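Local structure of putative sugar binding protein (Bacteroides vulgatus ATCC 8482, 3KEZ) at residues A232-E237 with G253-E258; M284-S289 with A314-Y319; K310-Y315 with I419-H424; T408-D413 with Y428-W433. The protein probably binds sugars at the bacterial outer membrane, as a calcium-binding member of the SusD family of nutrient-binding proteins. All blocks are in the same frame, centred on the assembly; numbering follows the deposited sequence. Where two conformers were deposited one is given.

Interaction 1: A232-E237 with G253-E258; sequences ALWTNE and GEILFE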
# COMPACT_ATOMS: atom_id res chain seq x y z
N ALA A 232 -19.33 0.44 -1.72
CA ALA A 232 -19.81 1.09 -0.53
C ALA A 232 -18.92 0.61 0.59
O ALA A 232 -18.44 -0.53 0.56
CB ALA A 232 -21.32 0.77 -0.29
N LEU A 233 -18.66 1.48 1.55
CA LEU A 233 -17.98 1.10 2.77
C LEU A 233 -18.71 -0.09 3.38
O LEU A 233 -19.96 -0.13 3.45
CB LEU A 233 -17.96 2.27 3.77
CG LEU A 233 -17.12 3.53 3.49
CD1 LEU A 233 -17.32 4.57 4.65
CD2 LEU A 233 -15.69 3.18 3.29
N TRP A 234 -17.93 -1.08 3.80
CA TRP A 234 -18.48 -2.22 4.55
C TRP A 234 -19.22 -1.73 5.78
O TRP A 234 -18.68 -0.93 6.55
CB TRP A 234 -17.35 -3.18 4.97
CG TRP A 234 -16.76 -3.98 3.85
CD1 TRP A 234 -17.43 -4.53 2.77
CD2 TRP A 234 -15.41 -4.36 3.70
NE1 TRP A 234 -16.54 -5.20 1.95
CE2 TRP A 234 -15.30 -5.10 2.50
CE3 TRP A 234 -14.25 -4.11 4.45
CZ2 TRP A 234 -14.10 -5.60 2.06
CZ3 TRP A 234 -13.08 -4.62 4.00
CH2 TRP A 234 -13.00 -5.36 2.83
N THR A 235 -20.45 -2.20 5.99
CA THR A 235 -21.20 -1.81 7.18
C THR A 235 -20.52 -2.31 8.46
O THR A 235 -19.66 -3.21 8.44
CB THR A 235 -22.63 -2.35 7.16
OG1 THR A 235 -22.57 -3.78 7.28
CG2 THR A 235 -23.37 -1.96 5.86
N ASN A 236 -20.90 -1.72 9.58
CA ASN A 236 -20.45 -2.21 10.89
C ASN A 236 -20.72 -3.71 11.03
O ASN A 236 -19.87 -4.47 11.46
CB ASN A 236 -21.17 -1.41 11.97
CG ASN A 236 -20.84 -1.84 13.35
OD1 ASN A 236 -21.57 -2.66 13.94
ND2 ASN A 236 -19.77 -1.28 13.93
N GLU A 237 -21.90 -4.15 10.61
CA GLU A 237 -22.26 -5.58 10.61
C GLU A 237 -21.41 -6.48 9.69
O GLU A 237 -21.07 -7.60 10.06
CB GLU A 237 -23.74 -5.74 10.26
CG GLU A 237 -24.25 -7.14 10.49
CD GLU A 237 -25.74 -7.24 10.36
OE1 GLU A 237 -26.43 -6.20 10.52
OE2 GLU A 237 -26.23 -8.37 10.12
N GLY A 253 -18.48 -4.57 -2.65
CA GLY A 253 -17.88 -4.21 -1.39
C GLY A 253 -17.13 -2.89 -1.49
O GLY A 253 -17.55 -1.96 -2.21
N GLU A 254 -16.00 -2.79 -0.80
CA GLU A 254 -15.25 -1.57 -0.83
C GLU A 254 -13.84 -1.69 -1.36
O GLU A 254 -13.16 -0.69 -1.43
CB GLU A 254 -15.23 -0.89 0.56
CG GLU A 254 -14.43 -1.58 1.66
CD GLU A 254 -14.23 -0.65 2.85
OE1 GLU A 254 -15.15 -0.53 3.71
OE2 GLU A 254 -13.12 -0.07 2.96
N ILE A 255 -13.39 -2.89 -1.71
CA ILE A 255 -12.03 -3.01 -2.28
C ILE A 255 -11.99 -2.57 -3.75
O ILE A 255 -12.64 -3.17 -4.62
CB ILE A 255 -11.43 -4.42 -2.19
CG1 ILE A 255 -11.37 -4.91 -0.72
CG2 ILE A 255 -10.02 -4.41 -2.87
CD1 ILE A 255 -11.29 -6.46 -0.57
N LEU A 256 -11.20 -1.54 -4.00
CA LEU A 256 -11.09 -0.92 -5.29
C LEU A 256 -9.96 -1.55 -6.11
O LEU A 256 -9.95 -1.50 -7.35
CB LEU A 256 -10.86 0.58 -5.12
CG LEU A 256 -11.89 1.35 -4.29
CD1 LEU A 256 -11.49 2.89 -4.16
CD2 LEU A 256 -13.31 1.24 -4.89
N PHE A 257 -8.98 -2.13 -5.43
CA PHE A 257 -7.99 -2.95 -6.12
C PHE A 257 -7.58 -4.08 -5.21
O PHE A 257 -7.07 -3.87 -4.10
CB PHE A 257 -6.78 -2.13 -6.56
CG PHE A 257 -5.68 -2.95 -7.23
CD1 PHE A 257 -5.98 -3.94 -8.16
CD2 PHE A 257 -4.35 -2.66 -6.98
CE1 PHE A 257 -4.99 -4.65 -8.79
CE2 PHE A 257 -3.33 -3.37 -7.61
CZ PHE A 257 -3.66 -4.38 -8.53
N GLU A 258 -7.83 -5.29 -5.71
CA GLU A 258 -7.66 -6.54 -4.98
C GLU A 258 -6.57 -7.37 -5.70
O GLU A 258 -6.61 -7.50 -6.92
CB GLU A 258 -9.01 -7.29 -4.95
CG GLU A 258 -9.00 -8.55 -4.09
CD GLU A 258 -10.38 -9.15 -3.85
OE1 GLU A 258 -11.27 -9.09 -4.73
OE2 GLU A 258 -10.55 -9.72 -2.78
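Two hydrogen bonds join the loop A232-E237 to G253-E258. A232 N donates to G253 O at 3.0 Å, reaching the carbonyl from above its plane. W234 N donates to E254 OE1 at 2.8 Å, on the lone pair turned away from the other oxygen. The same OE1 forms a salt bridge with R367, while OE2 is held by S338 OG and R336, so this buried carboxylate probably stays ionised. E254 lies just ahead of strand 255-259, which pairs antiparallel with strand 332-336; the glutamate thus joins the loop between helices 212-229 and 239-242 to a small sheet of this largely helical SusD-family fold.

The remaining contacts are made by the W234 indole. E254 CG, in the crowded position between backbone N and carbonyl carbon (chi1 69°), makes a CH-pi contact over one face, 3.7 Å from the centroid of the six-membered ring. Apolar packing adds I255 CG1, 3.9 Å from W234 CH2. An alanine at W234 would lose both contacts and would probably loosen the methylenes of E254. G253 has a positive phi (62°), and any side chain there would collide with W234 NE1.

Interaction 2: M284-S289 with A314-Y319; sequences MCITCS and AYVNKY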
# COMPACT_ATOMS: atom_id res chain seq x y z
N MSE A 284 3.97 -11.85 12.35
CA MSE A 284 3.81 -10.45 12.72
C MSE A 284 2.48 -10.24 13.46
O MSE A 284 1.46 -10.82 13.07
CB MSE A 284 3.94 -9.56 11.49
CG MSE A 284 2.94 -9.87 10.39
SE MSE A 284 3.15 -8.87 8.72
CE MSE A 284 2.34 -7.20 9.19
N CYS A 285 2.52 -9.47 14.55
CA CYS A 285 1.33 -9.24 15.39
C CYS A 285 1.19 -7.75 15.73
O CYS A 285 2.09 -6.94 15.40
CB CYS A 285 1.45 -10.03 16.68
SG CYS A 285 2.89 -9.55 17.67
N ILE A 286 0.10 -7.37 16.38
CA ILE A 286 -0.05 -5.99 16.83
C ILE A 286 0.83 -5.75 18.05
O ILE A 286 1.13 -6.67 18.80
CB ILE A 286 -1.49 -5.60 17.15
CG1 ILE A 286 -2.01 -6.34 18.38
CG2 ILE A 286 -2.42 -5.77 15.93
CD1 ILE A 286 -3.46 -6.01 18.73
N THR A 287 1.29 -4.51 18.24
CA THR A 287 1.99 -4.13 19.46
C THR A 287 0.97 -3.94 20.61
O THR A 287 -0.23 -3.75 20.37
CB THR A 287 2.77 -2.84 19.26
OG1 THR A 287 1.87 -1.85 18.76
CG2 THR A 287 3.97 -3.06 18.24
N CYS A 288 1.44 -4.02 21.84
CA CYS A 288 0.56 -3.74 22.98
C CYS A 288 -0.04 -2.35 22.96
O CYS A 288 -1.22 -2.16 23.28
CB CYS A 288 1.31 -3.93 24.29
SG CYS A 288 1.74 -5.68 24.58
N SER A 289 0.79 -1.37 22.63
CA SER A 289 0.31 0.02 22.54
C SER A 289 -0.83 0.17 21.51
O SER A 289 -1.78 0.90 21.77
CB SER A 289 1.45 1.00 22.20
OG SER A 289 2.16 0.68 21.01
N ALA A 314 -1.99 -11.06 19.42
CA ALA A 314 -3.15 -10.76 18.62
C ALA A 314 -2.71 -10.51 17.19
O ALA A 314 -1.90 -9.60 16.92
CB ALA A 314 -3.89 -9.57 19.17
N TYR A 315 -3.24 -11.31 16.28
CA TYR A 315 -2.96 -11.17 14.86
C TYR A 315 -4.07 -10.37 14.18
O TYR A 315 -5.21 -10.36 14.65
CB TYR A 315 -2.84 -12.56 14.22
CG TYR A 315 -1.64 -13.28 14.76
CD1 TYR A 315 -0.42 -13.13 14.15
CD2 TYR A 315 -1.69 -14.01 15.96
CE1 TYR A 315 0.71 -13.69 14.66
CE2 TYR A 315 -0.55 -14.60 16.48
CZ TYR A 315 0.64 -14.45 15.81
OH TYR A 315 1.79 -15.00 16.25
N VAL A 316 -3.74 -9.68 13.09
CA VAL A 316 -4.73 -8.95 12.34
C VAL A 316 -5.32 -9.88 11.29
O VAL A 316 -4.67 -10.25 10.32
CB VAL A 316 -4.15 -7.70 11.70
CG1 VAL A 316 -5.21 -6.94 10.87
CG2 VAL A 316 -3.55 -6.79 12.80
N ASN A 317 -6.57 -10.26 11.49
CA ASN A 317 -7.23 -11.29 10.69
C ASN A 317 -7.96 -10.68 9.50
O ASN A 317 -9.15 -10.95 9.26
CB ASN A 317 -8.23 -12.06 11.59
CG ASN A 317 -8.64 -13.39 11.00
OD1 ASN A 317 -7.82 -14.06 10.38
ND2 ASN A 317 -9.92 -13.77 11.15
N LYS A 318 -7.24 -9.88 8.72
CA LYS A 318 -7.81 -9.25 7.51
C LYS A 318 -7.65 -10.10 6.26
O LYS A 318 -8.35 -9.90 5.28
CB LYS A 318 -7.19 -7.88 7.26
CG LYS A 318 -7.53 -6.87 8.33
CD LYS A 318 -6.87 -5.50 8.11
CE LYS A 318 -7.56 -4.41 8.92
NZ LYS A 318 -6.97 -3.03 8.69
N TYR A 319 -6.68 -10.99 6.30
CA TYR A 319 -6.40 -11.87 5.18
C TYR A 319 -7.16 -13.17 5.37
O TYR A 319 -6.62 -14.19 5.79
CB TYR A 319 -4.90 -12.05 5.08
CG TYR A 319 -4.26 -10.70 4.85
CD1 TYR A 319 -4.25 -10.11 3.58
CD2 TYR A 319 -3.75 -9.96 5.92
CE1 TYR A 319 -3.73 -8.83 3.38
CE2 TYR A 319 -3.23 -8.66 5.72
CZ TYR A 319 -3.20 -8.12 4.46
OH TYR A 319 -2.65 -6.87 4.29
O HOH W 1 -1.02 -10.10 12.26
O HOH W 2 0.01 -9.19 19.89
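Two small antiparallel sheets of this SusD-family protein meet here: a strand of one, 284-286, crosses a strand of the other, 314-316, steeply, at 104°, with one direct backbone bond and two water bridges. I286 N donates to A314 O at 3.0 Å, almost straight and nearly along the C=O axis. Because the crossing strands diverge on leaving this point, water completes the pairing. One water gives a proton to M284 O at 2.7 Å and accepts from V316 N; a second links I286 O with A314 N in the same manner. Four buried backbone polar groups are thereby satisfied.

The side chain of I286 lies between the strands, one branch to each of A314 and V316. Its CG1 takes the crowded position between backbone N and carbonyl carbon (chi1 67°), which carries CD1 to within 3.6 Å of A314 CB. The other branch, CG2, presses on V316 CG2 at 3.5 Å, a tight fit. A small alanine and a beta-branched valine suit this close approach. The Y315 ring lies obliquely against M284 O, which is 3.2 Å from its CD1, and against C285 CB.

Strand 284-286 pairs with strand 55-57 and strand 313-316 with 306-309; M284, a selenomethionine, packs on Y46 and V50 of helix 43-50, and T287, at the N-cap of helix 288-295, makes a weak bond from OG1 to F290 N.

Interaction 3: K310-Y315 with I419-H424; sequences KKYYAY and INKTKH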
# COMPACT_ATOMS: atom_id res chain seq x y z
N LYS A 310 -4.32 -17.64 22.20
CA LYS A 310 -4.52 -17.77 23.64
C LYS A 310 -4.56 -16.36 24.26
O LYS A 310 -5.32 -15.53 23.79
CB LYS A 310 -3.47 -18.69 24.27
CG LYS A 310 -3.45 -20.14 23.72
CD LYS A 310 -4.87 -20.73 23.60
CE LYS A 310 -4.90 -22.24 23.36
NZ LYS A 310 -4.01 -22.61 22.24
N LYS A 311 -3.75 -16.09 25.29
CA LYS A 311 -3.60 -14.75 25.81
C LYS A 311 -2.18 -14.27 25.54
O LYS A 311 -1.58 -13.60 26.38
CB LYS A 311 -3.96 -14.68 27.31
CG LYS A 311 -5.45 -14.90 27.62
CD LYS A 311 -5.89 -14.32 29.00
CE LYS A 311 -7.42 -14.07 29.07
NZ LYS A 311 -7.99 -13.18 27.97
N TYR A 312 -1.63 -14.59 24.36
CA TYR A 312 -0.22 -14.32 24.07
C TYR A 312 0.04 -13.22 23.04
O TYR A 312 0.91 -12.37 23.26
CB TYR A 312 0.49 -15.58 23.58
CG TYR A 312 0.22 -16.81 24.40
CD1 TYR A 312 0.19 -16.75 25.81
CD2 TYR A 312 -0.00 -18.05 23.78
CE1 TYR A 312 -0.07 -17.92 26.57
CE2 TYR A 312 -0.26 -19.21 24.54
CZ TYR A 312 -0.29 -19.13 25.92
OH TYR A 312 -0.54 -20.28 26.63
N TYR A 313 -0.66 -13.31 21.90
CA TYR A 313 -0.52 -12.42 20.77
C TYR A 313 -1.87 -12.19 20.10
O TYR A 313 -2.78 -13.04 20.20
CB TYR A 313 0.34 -13.05 19.69
CG TYR A 313 1.66 -13.53 20.14
CD1 TYR A 313 2.72 -12.65 20.29
CD2 TYR A 313 1.88 -14.88 20.39
CE1 TYR A 313 3.95 -13.08 20.72
CE2 TYR A 313 3.12 -15.33 20.81
CZ TYR A 313 4.15 -14.41 20.96
OH TYR A 313 5.40 -14.83 21.35
N ALA A 314 -1.99 -11.06 19.42
CA ALA A 314 -3.15 -10.76 18.62
C ALA A 314 -2.71 -10.51 17.19
O ALA A 314 -1.90 -9.60 16.92
CB ALA A 314 -3.89 -9.57 19.17
N TYR A 315 -3.24 -11.31 16.28
CA TYR A 315 -2.96 -11.17 14.86
C TYR A 315 -4.07 -10.37 14.18
O TYR A 315 -5.21 -10.36 14.65
CB TYR A 315 -2.84 -12.56 14.22
CG TYR A 315 -1.64 -13.28 14.76
CD1 TYR A 315 -0.42 -13.13 14.15
CD2 TYR A 315 -1.69 -14.01 15.96
CE1 TYR A 315 0.71 -13.69 14.66
CE2 TYR A 315 -0.55 -14.60 16.48
CZ TYR A 315 0.64 -14.45 15.81
OH TYR A 315 1.79 -15.00 16.25
N ILE A 419 -2.42 -10.11 25.88
CA ILE A 419 -1.45 -10.54 24.88
C ILE A 419 -0.07 -10.55 25.54
O ILE A 419 0.80 -9.74 25.21
CB ILE A 419 -1.48 -9.66 23.62
CG1 ILE A 419 -1.38 -8.15 23.94
CG2 ILE A 419 -2.72 -10.00 22.82
CD1 ILE A 419 -1.43 -7.28 22.73
N ASN A 420 0.09 -11.49 26.47
CA ASN A 420 1.16 -11.40 27.46
C ASN A 420 2.52 -11.83 26.96
O ASN A 420 3.48 -11.72 27.70
CB ASN A 420 0.80 -12.14 28.78
CG ASN A 420 0.72 -13.65 28.62
OD1 ASN A 420 1.34 -14.23 27.74
ND2 ASN A 420 -0.04 -14.30 29.50
N LYS A 421 2.62 -12.30 25.72
CA LYS A 421 3.93 -12.59 25.12
C LYS A 421 4.40 -11.53 24.12
O LYS A 421 5.50 -11.64 23.57
CB LYS A 421 3.92 -13.97 24.45
CG LYS A 421 3.88 -15.12 25.45
CD LYS A 421 3.75 -16.47 24.77
CE LYS A 421 3.53 -17.56 25.82
NZ LYS A 421 2.80 -18.71 25.26
N THR A 422 3.58 -10.51 23.90
CA THR A 422 3.92 -9.46 22.96
C THR A 422 4.77 -8.40 23.65
O THR A 422 4.30 -7.74 24.58
CB THR A 422 2.64 -8.77 22.43
OG1 THR A 422 1.75 -9.74 21.85
CG2 THR A 422 2.97 -7.66 21.41
N LYS A 423 5.98 -8.19 23.20
CA LYS A 423 6.83 -7.17 23.80
C LYS A 423 7.84 -6.73 22.76
O LYS A 423 8.26 -7.52 21.90
CB LYS A 423 7.54 -7.71 25.07
CG LYS A 423 8.55 -8.81 24.84
CD LYS A 423 9.27 -9.22 26.19
CE LYS A 423 9.97 -8.02 26.89
NZ LYS A 423 10.90 -8.35 28.03
N HIS A 424 8.24 -5.46 22.82
CA HIS A 424 9.25 -4.97 21.88
C HIS A 424 10.61 -5.67 22.10
O HIS A 424 10.96 -6.09 23.21
CB HIS A 424 9.36 -3.45 21.91
CG HIS A 424 8.23 -2.77 21.22
ND1 HIS A 424 8.10 -2.75 19.84
CD2 HIS A 424 7.15 -2.13 21.71
CE1 HIS A 424 7.00 -2.11 19.52
NE2 HIS A 424 6.40 -1.71 20.63
O HOH W 2 0.01 -9.19 19.89
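Two successive carbonyls, K311 O and Y312 O, receive the N-H groups of a type I beta turn running from I419 to T422. N420 N donates to K311 O at 2.7 Å, almost straight (175°) and on a lone pair in the carbonyl plane. K421 N reaches Y312 O at 3.0 Å, also on a lone pair but more bent (145°), and T422 N to I419 O closes the turn. T422 OG1 lies 3.1 Å from Y312 O and 2.7 Å from a water that accepts from A314 N, so a threonine hydroxyl can serve either neighbour. I419 CG2 adds apolar cover against A314 CB of strand 313-316.

The Y313 ring crosses K421 at about a right angle, its CZ 3.5 Å from K421 CB. The extended chain of K421 runs alongside Y312 and places NZ 2.9 Å from the ring centroid, 3° off the normal, a close cation-pi contact; K310 CB covers the opposite face and N420 OD1 lies at the edge. An alanine at Y312 would lose this platform and would probably leave K421 mobile. The chemistry therefore combines a firm main-chain clasp with the ammonium of an exposed lysine, probably stabilised by the electron-rich ring.

Interaction 4: T408-D413 with Y428-W433; sequences TVKRID and YMEYDW. With EDO (1,2-ethanediol), chain I.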
# COMPACT_ATOMS: atom_id res chain seq x y z
N THR A 408 7.64 11.70 14.61
CA THR A 408 8.57 10.69 15.13
C THR A 408 7.79 9.40 15.40
O THR A 408 6.81 9.42 16.14
CB THR A 408 9.25 11.17 16.42
OG1 THR A 408 9.83 12.47 16.19
CG2 THR A 408 10.33 10.19 16.93
N VAL A 409 8.22 8.28 14.80
CA VAL A 409 7.72 6.95 15.20
C VAL A 409 8.22 6.65 16.62
O VAL A 409 9.43 6.69 16.90
CB VAL A 409 8.14 5.86 14.20
CG1 VAL A 409 7.75 4.45 14.71
CG2 VAL A 409 7.58 6.17 12.74
N LYS A 410 7.30 6.39 17.53
CA LYS A 410 7.67 6.10 18.93
C LYS A 410 7.05 4.76 19.36
O LYS A 410 5.86 4.68 19.58
CB LYS A 410 7.21 7.24 19.85
CG LYS A 410 8.08 8.49 19.67
CD LYS A 410 7.64 9.68 20.50
CE LYS A 410 8.51 10.91 20.27
NZ LYS A 410 8.19 11.99 21.24
N ARG A 411 7.84 3.69 19.36
CA ARG A 411 7.45 2.40 19.91
C ARG A 411 7.39 2.52 21.44
O ARG A 411 8.32 3.07 22.04
CB ARG A 411 8.45 1.33 19.49
CG ARG A 411 8.39 1.04 17.99
CD ARG A 411 9.57 0.30 17.51
NE ARG A 411 9.37 -0.16 16.14
CZ ARG A 411 10.29 -0.79 15.42
NH1 ARG A 411 11.53 -1.03 15.89
NH2 ARG A 411 9.95 -1.20 14.22
N ILE A 412 6.29 2.06 22.03
CA ILE A 412 6.02 2.20 23.47
C ILE A 412 6.12 0.82 24.14
O ILE A 412 5.42 -0.13 23.77
CB ILE A 412 4.61 2.78 23.75
CG1 ILE A 412 4.25 3.89 22.76
CG2 ILE A 412 4.50 3.30 25.19
CD1 ILE A 412 5.24 5.00 22.70
N ASP A 413 7.01 0.66 25.10
CA ASP A 413 7.11 -0.68 25.66
C ASP A 413 6.15 -0.81 26.83
O ASP A 413 6.54 -0.69 27.96
CB ASP A 413 8.54 -1.07 26.03
CG ASP A 413 8.78 -2.61 25.94
OD1 ASP A 413 8.06 -3.34 25.18
OD2 ASP A 413 9.67 -3.07 26.66
N TYR A 428 15.83 0.02 18.28
CA TYR A 428 15.28 1.27 17.71
C TYR A 428 13.82 1.54 18.11
O TYR A 428 12.88 1.00 17.50
CB TYR A 428 15.42 1.23 16.18
CG TYR A 428 16.83 1.02 15.67
CD1 TYR A 428 17.81 1.99 15.82
CD2 TYR A 428 17.20 -0.19 15.05
CE1 TYR A 428 19.10 1.79 15.35
CE2 TYR A 428 18.49 -0.40 14.59
CZ TYR A 428 19.42 0.60 14.75
OH TYR A 428 20.68 0.44 14.28
N MSE A 429 13.65 2.39 19.12
CA MSE A 429 12.34 2.67 19.71
C MSE A 429 11.72 4.01 19.27
O MSE A 429 10.51 4.14 19.25
CB MSE A 429 12.41 2.54 21.22
CG MSE A 429 12.83 1.12 21.71
SE MSE A 429 11.42 -0.15 21.47
CE MSE A 429 10.15 0.51 22.78
N GLU A 430 12.53 4.98 18.87
CA GLU A 430 12.02 6.26 18.43
C GLU A 430 12.84 6.69 17.25
O GLU A 430 14.05 6.61 17.31
CB GLU A 430 12.09 7.33 19.54
CG GLU A 430 11.41 6.93 20.88
CD GLU A 430 11.07 8.12 21.82
OE1 GLU A 430 11.68 9.20 21.71
OE2 GLU A 430 10.19 7.93 22.68
N TYR A 431 12.21 7.13 16.17
CA TYR A 431 12.95 7.57 14.97
C TYR A 431 12.03 8.40 14.04
O TYR A 431 10.80 8.27 14.06
CB TYR A 431 13.55 6.37 14.22
CG TYR A 431 12.60 5.18 14.13
CD1 TYR A 431 12.58 4.20 15.13
CD2 TYR A 431 11.71 5.05 13.05
CE1 TYR A 431 11.68 3.11 15.06
CE2 TYR A 431 10.82 4.00 12.97
CZ TYR A 431 10.80 3.01 14.00
OH TYR A 431 9.91 1.93 13.94
N ASP A 432 12.66 9.24 13.24
CA ASP A 432 11.99 10.16 12.36
C ASP A 432 12.68 10.10 11.01
O ASP A 432 13.47 9.21 10.79
CB ASP A 432 12.01 11.57 12.95
CG ASP A 432 13.42 12.07 13.25
OD1 ASP A 432 14.43 11.69 12.57
OD2 ASP A 432 13.52 12.89 14.18
N TRP A 433 12.41 11.05 10.12
CA TRP A 433 12.99 11.03 8.77
C TRP A 433 14.49 11.29 8.69
O TRP A 433 15.06 11.28 7.60
CB TRP A 433 12.19 11.93 7.82
CG TRP A 433 12.16 13.42 8.16
CD1 TRP A 433 13.09 14.15 8.86
CD2 TRP A 433 11.17 14.35 7.73
NE1 TRP A 433 12.72 15.48 8.93
CE2 TRP A 433 11.53 15.62 8.25
CE3 TRP A 433 9.99 14.23 6.99
CZ2 TRP A 433 10.76 16.74 8.02
CZ3 TRP A 433 9.24 15.35 6.76
CH2 TRP A 433 9.61 16.59 7.27
C1 EDO I . 16.42 14.72 14.73
O1 EDO I . 16.10 13.34 14.51
C2 EDO I . 16.28 14.99 16.21
O2 EDO I . 17.34 14.33 16.89
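Residues 408-413 and 428-433 run antiparallel, with V409 and Y431 as a hydrogen-bonded pair (V409 N to Y431 O 2.7 Å, Y431 N to V409 O 2.9 Å) and K410 and E430 as a non-hydrogen-bonded pair. This is a short two-stranded sheet, strands 409-410 and 430-431, whose connection is a long irregular loop, and R411 N to M429 O, at 2.7 Å, prolongs the pairing.

V409 and Y431 share a face of the sheet. Y431 CG stands in the crowded position between backbone N and carbonyl carbon (chi1 42°), so the ring lies alongside the valine, with V409 CG1 3.4 Å from Y431 CZ. V409 packs on V402 and I403 of helix 398-403. R411 stretches past the tyrosine, its guanidinium almost perpendicular to the ring (86°). Y431 OH sits over the guanidinium face, 3.1 Å from R411 CZ, without bonding to it; its hydrogen bond is to T51 O. R411 NH1 donates to Y428 O and to Y68 O, and NE to G52 O, so one arginine staples three carbonyls. M429, a selenomethionine bent at chi2 and chi3, brings CE to 3.2 Å from R411 O. On the other face, K410 NZ stays beyond salt-bridge distance of E430 OE1. D432 OD2 accepts a hydrogen bond of 2.6 Å from O1 of an ethanediol probably taken up from the crystallisation liquor.

Overall arrangement
From the N terminus, interaction 1 comes first and closes on itself before the others open: 15 residues separate its segments, and it joins the loop after helix 212-229 to strand 255-259. Interaction 2 then bridges 284-289 and 314-319, bringing together two small sheets. Interaction 3 takes up strand 313-316 where interaction 2 ends, sharing A314, Y315 and a water with it, and reaches over 100 residues ahead to the 419-424 loop. Interaction 4 crosses interaction 3 in sequence, for 419-424 lies within the loop that its strands enclose; H424 N probably bonds to D413 OD1. Interactions 2, 3 and 4 thus form one touching group, whereas interaction 1 stands apart from it.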